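Local atomic coordinates of D-alanyl-D-alanine carboxypeptidase (Enterococcus faecalis V583, PDB entry 5ZHF), a protein that cleaves the C-terminal D-alanine from peptidoglycan-derived pentapeptides as a zinc-dependent carboxypeptidase, probably contributing to vancomycin resistance. Residues R98-Q103 against E139-L144; A145-A150 against E190-R195; T182-V187 against G209-E214. All blocks are in the same frame, centred on the assembly; numbering follows the deposited sequence.

Interaction 1: R98-Q103 against E139-L144. With ZN (zinc ion), chain C.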
loop_
_atom_site.group_PDB
_atom_site.type_symbol
_atom_site.label_atom_id
_atom_site.label_comp_id
_atom_site.label_asym_id
_atom_site.label_seq_id
_atom_site.Cartn_x
_atom_site.Cartn_y
_atom_site.Cartn_z
ATOM N N ARG A 98 5.272 5.483 -7.476
ATOM C CA ARG A 98 4.849 6.796 -7.928
ATOM C C ARG A 98 5.951 7.814 -7.717
ATOM O O ARG A 98 6.600 7.822 -6.668
ATOM C CB ARG A 98 3.642 7.276 -7.137
ATOM C CG ARG A 98 2.400 6.432 -7.279
ATOM C CD ARG A 98 1.343 6.992 -6.330
ATOM N NE ARG A 98 0.242 6.074 -6.252
ATOM C CZ ARG A 98 -0.654 6.006 -5.278
ATOM N NH1 ARG A 98 -0.641 6.848 -4.242
ATOM N NH2 ARG A 98 -1.588 5.052 -5.353
ATOM N N THR A 99 6.121 8.690 -8.697
ATOM C CA THR A 99 7.010 9.846 -8.550
ATOM C C THR A 99 6.325 10.879 -7.648
ATOM O O THR A 99 5.122 10.792 -7.366
ATOM C CB THR A 99 7.314 10.524 -9.897
ATOM O OG1 THR A 99 6.114 11.068 -10.430
ATOM C CG2 THR A 99 7.917 9.535 -10.931
ATOM N N THR A 100 7.106 11.868 -7.229
ATOM C CA THR A 100 6.593 12.989 -6.444
ATOM C C THR A 100 5.422 13.675 -7.141
ATOM O O THR A 100 4.375 13.902 -6.523
ATOM C CB THR A 100 7.733 13.995 -6.192
ATOM O OG1 THR A 100 8.757 13.345 -5.424
ATOM C CG2 THR A 100 7.225 15.268 -5.476
ATOM N N GLU A 101 5.581 13.981 -8.423
ATOM C CA GLU A 101 4.509 14.649 -9.189
ATOM C C GLU A 101 3.253 13.774 -9.293
ATOM O O GLU A 101 2.153 14.303 -9.199
ATOM C CB GLU A 101 4.981 15.102 -10.583
ATOM C CG GLU A 101 3.910 15.746 -11.484
ATOM C CD GLU A 101 3.199 16.975 -10.892
ATOM O OE1 GLU A 101 3.750 17.622 -9.968
ATOM O OE2 GLU A 101 2.089 17.318 -11.377
ATOM N N LYS A 102 3.412 12.462 -9.505
ATOM C CA LYS A 102 2.235 11.572 -9.580
ATOM C C LYS A 102 1.473 11.590 -8.256
ATOM O O LYS A 102 0.224 11.728 -8.243
ATOM C CB LYS A 102 2.617 10.138 -9.976
ATOM C CG LYS A 102 1.446 9.149 -10.098
ATOM C CD LYS A 102 0.375 9.630 -11.083
ATOM C CE LYS A 102 -0.453 8.525 -11.731
ATOM N NZ LYS A 102 -0.870 8.896 -13.126
ATOM N N GLN A 103 2.208 11.501 -7.156
ATOM C CA GLN A 103 1.606 11.521 -5.827
ATOM C C GLN A 103 0.829 12.824 -5.593
ATOM O O GLN A 103 -0.297 12.779 -5.088
ATOM C CB GLN A 103 2.653 11.326 -4.722
ATOM C CG GLN A 103 2.075 11.111 -3.334
ATOM C CD GLN A 103 1.226 9.852 -3.183
ATOM O OE1 GLN A 103 1.369 8.891 -3.934
ATOM N NE2 GLN A 103 0.344 9.852 -2.181
ATOM N N GLU A 139 4.094 5.436 0.871
ATOM C CA GLU A 139 4.807 4.218 0.607
ATOM C C GLU A 139 4.932 3.952 -0.887
ATOM O O GLU A 139 5.809 3.209 -1.294
ATOM C CB GLU A 139 4.122 3.006 1.224
ATOM C CG GLU A 139 4.153 2.954 2.724
ATOM C CD GLU A 139 3.629 1.649 3.262
ATOM O OE1 GLU A 139 2.717 1.033 2.647
ATOM O OE2 GLU A 139 4.138 1.210 4.310
ATOM N N HIS A 140 4.042 4.502 -1.706
ATOM C CA HIS A 140 4.172 4.293 -3.139
ATOM C C HIS A 140 5.460 4.858 -3.692
ATOM O O HIS A 140 5.961 4.376 -4.690
ATOM C CB HIS A 140 2.970 4.806 -3.908
ATOM C CG HIS A 140 1.752 3.955 -3.730
ATOM N ND1 HIS A 140 1.512 2.847 -4.514
ATOM C CD2 HIS A 140 0.721 4.032 -2.851
ATOM C CE1 HIS A 140 0.380 2.277 -4.130
ATOM N NE2 HIS A 140 -0.120 2.972 -3.125
ATOM N N GLN A 141 6.017 5.853 -3.032
ATOM C CA GLN A 141 7.281 6.413 -3.474
ATOM C C GLN A 141 8.508 5.561 -3.076
ATOM O O GLN A 141 9.630 5.859 -3.497
ATOM C CB GLN A 141 7.399 7.840 -2.973
ATOM C CG GLN A 141 6.312 8.751 -3.508
ATOM C CD GLN A 141 6.382 10.124 -2.912
ATOM O OE1 GLN A 141 5.641 10.436 -1.967
ATOM N NE2 GLN A 141 7.320 10.954 -3.419
ATOM N N LEU A 142 8.303 4.511 -2.289
ATOM C CA LEU A 142 9.368 3.545 -2.009
ATOM C C LEU A 142 9.542 2.507 -3.083
ATOM O O LEU A 142 10.624 1.924 -3.210
ATOM C CB LEU A 142 9.102 2.786 -0.713
ATOM C CG LEU A 142 9.106 3.575 0.587
ATOM C CD1 LEU A 142 8.457 2.773 1.713
ATOM C CD2 LEU A 142 10.535 3.967 0.912
ATOM N N GLY A 143 8.462 2.178 -3.801
ATOM C CA GLY A 143 8.451 0.981 -4.636
ATOM C C GLY A 143 8.103 -0.289 -3.877
ATOM O O GLY A 143 8.112 -1.376 -4.466
ATOM N N LEU A 144 7.779 -0.180 -2.577
ATOM C CA LEU A 144 7.476 -1.326 -1.727
ATOM C C LEU A 144 5.985 -1.551 -1.541
ATOM O O LEU A 144 5.612 -2.522 -0.885
ATOM C CB LEU A 144 8.133 -1.155 -0.340
ATOM C CG LEU A 144 9.667 -1.139 -0.388
ATOM C CD1 LEU A 144 10.237 -1.041 1.018
ATOM C CD2 LEU A 144 10.204 -2.377 -1.082
HETATM ZN ZN ZN C . -1.880 2.610 -2.027
HETATM O O HOH W 1 8.731 9.482 -5.573
HETATM O O HOH W 2 8.497 13.539 -2.872
HETATM O O HOH W 3 -3.644 3.856 -1.522
#
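The guanidinium of Arg-98 lies flat on the imidazole of His-140, the two planes tilted by only 10° and their centres 3.5 Å apart. The overlap is close to face-on: NH2 sits over the middle of the ring, and CZ has CD2 and CG as its nearest ring atoms. An arginine chain extended from CG to NE runs past CB of His-140, CD approaching that atom to 3.6 Å, and so delivers the flat head to the ring face. Stacking uses the ring face and leaves both nitrogens to their polar partners: NE2 binds zinc at 2.1 Å, and ND1 is hydrogen-bonded to the carbonyl of Gly-96.

Hydrogen bonds fix the guanidinium's rotation. NH1 of Arg-98 donates to OE1 of Gln-103 at 2.9 Å, in the guanidinium plane and almost straight (176°). NE is hydrogen-bonded to OG of Ser-95, and NH2 forms a salt bridge with Asp-147, a second zinc ligand. Arg-98 is thus a second-shell residue, gripped from several directions, and its charge probably helps to balance that of the aspartate. The backbones are tied where Arg-98 N donates to His-140 O at 3.1 Å.

Gln-141 makes the wetter part of the contact. Its CG rests 3.3 Å from the carbonyl O of Arg-98, and its NE2 reaches that O through one water and OG1 of Thr-100 through another; its OE1 accepts from Gly-136. Thr-99, the N-cap, accepts from Lys-102 N through OG1 at 3.2 Å, a role suited to a short hydroxyl side chain at the start of helix 100-116.

Gln-103 binds substrate, and His-140 is one of three protein ligands of the zinc. The contact therefore joins a substrate-binding helix start to the metal centre of an M15B peptidase active site.

Interaction 2: A145-A150 against E190-R195. With ZN (zinc ion), chain C.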
loop_
_atom_site.group_PDB
_atom_site.type_symbol
_atom_site.label_atom_id
_atom_site.label_comp_id
_atom_site.label_asym_id
_atom_site.label_seq_id
_atom_site.Cartn_x
_atom_site.Cartn_y
_atom_site.Cartn_z
ATOM N N ALA A 145 5.155 -0.671 -2.123
ATOM C CA ALA A 145 3.704 -0.784 -1.981
ATOM C C ALA A 145 3.021 -0.919 -3.305
ATOM O O ALA A 145 3.414 -0.295 -4.312
ATOM C CB ALA A 145 3.123 0.418 -1.242
ATOM N N VAL A 146 1.989 -1.743 -3.290
ATOM C CA VAL A 146 1.142 -1.935 -4.453
ATOM C C VAL A 146 -0.319 -1.808 -4.050
ATOM O O VAL A 146 -0.736 -2.333 -3.028
ATOM C CB VAL A 146 1.408 -3.282 -5.170
ATOM C CG1 VAL A 146 2.724 -3.236 -5.930
ATOM C CG2 VAL A 146 1.377 -4.458 -4.208
ATOM N N ASP A 147 -1.101 -1.116 -4.889
ATOM C CA ASP A 147 -2.552 -1.188 -4.772
ATOM C C ASP A 147 -2.993 -2.301 -5.664
ATOM O O ASP A 147 -2.692 -2.291 -6.853
ATOM C CB ASP A 147 -3.222 0.116 -5.173
ATOM C CG ASP A 147 -2.838 1.265 -4.281
ATOM O OD1 ASP A 147 -2.559 1.064 -3.072
ATOM O OD2 ASP A 147 -2.872 2.392 -4.782
ATOM N N ILE A 148 -3.641 -3.295 -5.081
ATOM C CA ILE A 148 -4.000 -4.495 -5.785
ATOM C C ILE A 148 -5.515 -4.468 -5.898
ATOM O O ILE A 148 -6.196 -4.376 -4.884
ATOM C CB ILE A 148 -3.525 -5.766 -5.057
ATOM C CG1 ILE A 148 -1.985 -5.770 -4.961
ATOM C CG2 ILE A 148 -4.038 -7.000 -5.816
ATOM C CD1 ILE A 148 -1.441 -6.848 -4.019
ATOM N N ASN A 149 -6.021 -4.519 -7.124
ATOM C CA ASN A 149 -7.463 -4.603 -7.357
ATOM C C ASN A 149 -7.790 -5.904 -8.043
ATOM O O ASN A 149 -6.912 -6.693 -8.399
ATOM C CB ASN A 149 -7.913 -3.413 -8.208
ATOM C CG ASN A 149 -7.992 -2.125 -7.418
ATOM O OD1 ASN A 149 -8.144 -2.121 -6.187
ATOM N ND2 ASN A 149 -7.937 -1.013 -8.136
ATOM N N ALA A 150 -9.079 -6.133 -8.258
ATOM C CA ALA A 150 -9.520 -7.282 -9.038
ATOM C C ALA A 150 -9.492 -7.014 -10.533
ATOM O O ALA A 150 -9.623 -5.852 -10.959
ATOM C CB ALA A 150 -10.914 -7.674 -8.611
ATOM N N GLU A 190 -8.064 0.940 3.561
ATOM C CA GLU A 190 -7.685 0.829 2.160
ATOM C C GLU A 190 -7.345 -0.633 1.858
ATOM O O GLU A 190 -6.182 -1.033 1.861
ATOM C CB GLU A 190 -6.497 1.758 1.859
ATOM C CG GLU A 190 -6.887 3.215 2.075
ATOM C CD GLU A 190 -5.840 4.193 1.617
ATOM O OE1 GLU A 190 -4.640 3.850 1.579
ATOM O OE2 GLU A 190 -6.233 5.327 1.327
ATOM N N PRO A 191 -8.380 -1.472 1.620
ATOM C CA PRO A 191 -8.155 -2.921 1.519
ATOM C C PRO A 191 -7.375 -3.369 0.283
ATOM O O PRO A 191 -7.055 -4.546 0.157
ATOM C CB PRO A 191 -9.584 -3.502 1.502
ATOM C CG PRO A 191 -10.424 -2.392 0.995
ATOM C CD PRO A 191 -9.825 -1.145 1.566
ATOM N N TRP A 192 -7.098 -2.414 -0.618
ATOM C CA TRP A 192 -6.230 -2.595 -1.787
ATOM C C TRP A 192 -4.730 -2.391 -1.524
ATOM O O TRP A 192 -3.921 -2.853 -2.326
ATOM C CB TRP A 192 -6.644 -1.618 -2.904
ATOM C CG TRP A 192 -6.760 -0.222 -2.454
ATOM C CD1 TRP A 192 -5.767 0.711 -2.373
ATOM C CD2 TRP A 192 -7.952 0.435 -1.980
ATOM N NE1 TRP A 192 -6.257 1.878 -1.884
ATOM C CE2 TRP A 192 -7.594 1.742 -1.629
ATOM C CE3 TRP A 192 -9.277 0.034 -1.812
ATOM C CZ2 TRP A 192 -8.524 2.671 -1.141
ATOM C CZ3 TRP A 192 -10.198 0.955 -1.312
ATOM C CH2 TRP A 192 -9.819 2.254 -1.002
ATOM N N HIS A 193 -4.362 -1.678 -0.458
ATOM C CA HIS A 193 -2.967 -1.187 -0.323
ATOM C C HIS A 193 -2.120 -2.178 0.507
ATOM O O HIS A 193 -2.317 -2.315 1.717
ATOM C CB HIS A 193 -2.933 0.208 0.284
ATOM C CG HIS A 193 -1.559 0.779 0.414
ATOM N ND1 HIS A 193 -1.098 1.820 -0.364
ATOM C CD2 HIS A 193 -0.540 0.444 1.240
ATOM C CE1 HIS A 193 0.139 2.113 -0.004
ATOM N NE2 HIS A 193 0.493 1.306 0.983
ATOM N N TYR A 194 -1.201 -2.863 -0.180
ATOM C CA TYR A 194 -0.318 -3.885 0.390
ATOM C C TYR A 194 1.154 -3.441 0.341
ATOM O O TYR A 194 1.622 -2.889 -0.664
ATOM C CB TYR A 194 -0.568 -5.259 -0.272
ATOM C CG TYR A 194 -1.787 -5.869 0.377
ATOM C CD1 TYR A 194 -3.070 -5.426 0.062
ATOM C CD2 TYR A 194 -1.658 -6.804 1.412
ATOM C CE1 TYR A 194 -4.194 -5.944 0.723
ATOM C CE2 TYR A 194 -2.757 -7.310 2.076
ATOM C CZ TYR A 194 -4.029 -6.866 1.753
ATOM O OH TYR A 194 -5.083 -7.385 2.469
ATOM N N ARG A 195 1.853 -3.673 1.460
ATOM C CA ARG A 195 3.238 -3.204 1.678
ATOM C C ARG A 195 4.117 -4.411 1.895
ATOM O O ARG A 195 3.786 -5.285 2.708
ATOM C CB ARG A 195 3.280 -2.290 2.909
ATOM C CG ARG A 195 4.642 -2.048 3.550
ATOM C CD ARG A 195 5.649 -1.387 2.623
ATOM N NE ARG A 195 6.964 -1.527 3.237
ATOM C CZ ARG A 195 7.520 -0.702 4.102
ATOM N NH1 ARG A 195 6.944 0.449 4.442
ATOM N NH2 ARG A 195 8.722 -1.019 4.600
HETATM ZN ZN ZN C . -1.880 2.610 -2.027
HETATM O O HOH W 3 -3.644 3.856 -1.522
#
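Val-146 and Tyr-194 form the hydrogen-bonded pair joining two antiparallel strands. Val-146 N to Tyr-194 O and Tyr-194 N to Val-146 O are both 2.9 Å and nearly straight, and Ile-148 N extends this tight pairing to Trp-192 O at 2.8 Å, part of the Glu-190 to His-193 type I turn. The face bearing Val-146, Ile-148 and Tyr-194 is buried: CD1 of Ile-148 meets CB of Tyr-194 at 4.2 Å, and Leu-164 of helix 157-167 covers both. Branched Val-146 and Ile-148 suit this core, although the Ile-148 carbonyl O is buried without a partner in the model.

The other face carries the metal. Asp-147 and His-193, a non-hydrogen-bonded pair, bind zinc through OD1 and ND1, both at 2.0 Å, with His-140 as the third protein ligand. CG of His-193, anti to the backbone N (chi1 -178°), carries ND1 to the zinc; the small methyl of Ala-145 packs 3.6 Å from NE2, which is hydrogen-bonded to Glu-139 OE1. Here the packing gives way to water: one molecule binds the zinc at 2.2 Å, donates a long bond to OE1 of Glu-190 and accepts another from NE1 of Trp-192. The indole's CD1 edge lies beside OD1 of Asp-147, the carboxylate almost perpendicular (89°).

With zinc and Glu-190, the inferred proton donor/acceptor, both on that water, the chemistry is consistent with its activation for peptide hydrolysis.

Interaction 3: T182-V187 against G209-E214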
loop_
_atom_site.group_PDB
_atom_site.type_symbol
_atom_site.label_atom_id
_atom_site.label_comp_id
_atom_site.label_asym_id
_atom_site.label_seq_id
_atom_site.Cartn_x
_atom_site.Cartn_y
_atom_site.Cartn_z
ATOM N N THR A 182 -6.898 2.644 12.308
ATOM C CA THR A 182 -6.891 4.008 11.716
ATOM C C THR A 182 -6.362 5.062 12.697
ATOM O O THR A 182 -5.721 6.035 12.284
ATOM C CB THR A 182 -8.280 4.425 11.162
ATOM O OG1 THR A 182 -9.236 4.489 12.230
ATOM C CG2 THR A 182 -8.768 3.450 10.093
ATOM N N GLU A 183 -6.580 4.829 13.996
ATOM C CA GLU A 183 -6.133 5.742 15.039
ATOM C C GLU A 183 -4.610 5.694 15.309
ATOM O O GLU A 183 -4.062 6.570 15.988
ATOM C CB GLU A 183 -6.954 5.508 16.320
ATOM C CG GLU A 183 -8.451 5.786 16.125
ATOM C CD GLU A 183 -9.316 5.548 17.367
ATOM O OE1 GLU A 183 -8.886 4.816 18.282
ATOM O OE2 GLU A 183 -10.454 6.087 17.414
ATOM N N ILE A 184 -3.922 4.685 14.766
ATOM C CA ILE A 184 -2.487 4.586 14.863
ATOM C C ILE A 184 -1.848 4.952 13.512
ATOM O O ILE A 184 -0.924 5.768 13.473
ATOM C CB ILE A 184 -2.067 3.177 15.348
ATOM C CG1 ILE A 184 -2.537 2.960 16.795
ATOM C CG2 ILE A 184 -0.558 3.010 15.244
ATOM C CD1 ILE A 184 -2.610 1.512 17.213
ATOM N N THR A 185 -2.363 4.399 12.418
ATOM C CA THR A 185 -1.772 4.647 11.083
ATOM C C THR A 185 -2.069 6.043 10.516
ATOM O O THR A 185 -1.316 6.551 9.676
ATOM C CB THR A 185 -2.286 3.649 10.022
ATOM O OG1 THR A 185 -3.696 3.829 9.843
ATOM C CG2 THR A 185 -1.972 2.242 10.401
ATOM N N GLY A 186 -3.176 6.637 10.951
ATOM C CA GLY A 186 -3.673 7.870 10.388
ATOM C C GLY A 186 -4.336 7.736 9.029
ATOM O O GLY A 186 -4.612 8.744 8.375
ATOM N N VAL A 187 -4.635 6.504 8.613
ATOM C CA VAL A 187 -5.134 6.251 7.269
ATOM C C VAL A 187 -6.401 5.415 7.358
ATOM O O VAL A 187 -6.495 4.484 8.160
ATOM C CB VAL A 187 -4.038 5.542 6.420
ATOM C CG1 VAL A 187 -4.534 5.279 4.999
ATOM C CG2 VAL A 187 -2.762 6.388 6.399
ATOM N N GLY A 209 -1.987 -9.316 14.819
ATOM C CA GLY A 209 -3.017 -8.349 14.476
ATOM C C GLY A 209 -2.551 -6.913 14.612
ATOM O O GLY A 209 -3.288 -6.049 15.105
ATOM N N LEU A 210 -1.334 -6.658 14.154
ATOM C CA LEU A 210 -0.706 -5.351 14.303
ATOM C C LEU A 210 -0.745 -4.568 13.018
ATOM O O LEU A 210 -1.007 -5.137 11.952
ATOM C CB LEU A 210 0.751 -5.532 14.692
ATOM C CG LEU A 210 1.050 -6.380 15.924
ATOM C CD1 LEU A 210 2.544 -6.651 16.021
ATOM C CD2 LEU A 210 0.521 -5.675 17.166
ATOM N N CYS A 211 -0.515 -3.258 13.137
ATOM C CA CYS A 211 -0.060 -2.443 12.017
ATOM C C CYS A 211 1.458 -2.273 12.141
ATOM O O CYS A 211 2.051 -2.613 13.169
ATOM C CB CYS A 211 -0.783 -1.093 11.973
ATOM S SG CYS A 211 -0.482 0.044 13.365
ATOM N N LEU A 212 2.082 -1.788 11.075
ATOM C CA LEU A 212 3.523 -1.683 11.011
ATOM C C LEU A 212 4.114 -0.806 12.134
ATOM O O LEU A 212 5.116 -1.173 12.760
ATOM C CB LEU A 212 3.948 -1.154 9.647
ATOM C CG LEU A 212 5.461 -1.091 9.402
ATOM C CD1 LEU A 212 6.143 -2.441 9.611
ATOM C CD2 LEU A 212 5.734 -0.528 8.010
ATOM N N GLU A 213 3.470 0.321 12.397
ATOM C CA GLU A 213 3.922 1.226 13.447
ATOM C C GLU A 213 4.041 0.532 14.811
ATOM O O GLU A 213 5.040 0.733 15.520
ATOM C CB GLU A 213 2.994 2.427 13.560
ATOM C CG GLU A 213 3.136 3.451 12.460
ATOM C CD GLU A 213 2.330 3.161 11.193
ATOM O OE1 GLU A 213 1.643 2.093 11.096
ATOM O OE2 GLU A 213 2.402 4.007 10.282
ATOM N N GLU A 214 3.030 -0.263 15.164
ATOM C CA GLU A 214 3.013 -1.041 16.424
ATOM C C GLU A 214 4.130 -2.058 16.455
ATOM O O GLU A 214 4.825 -2.197 17.475
ATOM C CB GLU A 214 1.691 -1.793 16.585
ATOM C CG GLU A 214 0.500 -0.925 16.884
ATOM C CD GLU A 214 -0.790 -1.732 16.938
ATOM O OE1 GLU A 214 -1.127 -2.383 15.932
ATOM O OE2 GLU A 214 -1.467 -1.731 17.985
HETATM O O HOH W 4 0.779 5.034 8.350
#
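Two helix termini meet in this contact: Ile-184 and Thr-185 close the short helix 182-185, while Cys-211 is the N-cap residue of helix 212-218 and Glu-213 and Glu-214 lie in its first turn. No direct hydrogen bond crosses between the segments.

Ile-184 is the main apolar piece. It is branched at CB, and its two arms go to different partners. CG2 presses on SG of Cys-211 at 3.5 Å and also reaches CB of Glu-213, whereas CD1 comes 3.5 Å from OE2 of Glu-214, whose chain it crosses at about a right angle. A cysteine fits here because its compact, polarisable sulfur can sit against a methyl group. Beside it, CG2 of Thr-185 packs on CB of Cys-211 at 3.9 Å and lies near OE1 of Glu-213.

The threonine divides its branches between two tasks. While the methyl faces the other segment, OG1 stands between backbone N and carbonyl carbon (chi1 64°) and accepts from Val-187 N at 3.1 Å, forming an ST turn. Gly-186, between them, takes up positive phi as the chain leaves the helix.

One water bridges the segments, donating to Thr-185 O at 2.9 Å and to OE2 of Glu-213 at 2.7 Å. That carboxylate also has a salt bridge to Arg-176 and a hydrogen bond from Asn-47. Glu-214 reaches back to the start of its own helix on an extended chain: OE1 accepts from Cys-211 N at 3.0 Å through its anti lone pair, and a salt bridge joins the same oxygen to Lys-181.

Both acidic groups are thus satisfied by cations and N-H donors, and their negative charge near a helix N terminus should be favourable. The direct contact is made by methyl groups resting on sulfur, side-chain carbon and carboxylate oxygens, with one water bridge beside them.

Overall arrangement
Following the chain from its N terminus, interaction 1 closes first, bringing the loop before strand 145-150 back to the start of helix 100-116 across an intervening region that is largely helical. Interaction 2 opens directly afterwards and pairs strand 145-150 with strand 193-196 in the middle of the four-stranded sheet. These two are in series, yet they meet at the shared zinc, and Glu-139 links them further by reaching His-193 and Arg-195. Interaction 3 starts within the loop of interaction 2 and ends beyond it, so the two cross. It ties helix 182-185 to the C-terminal helix 212-218, whose Leu-212 packs on Arg-195.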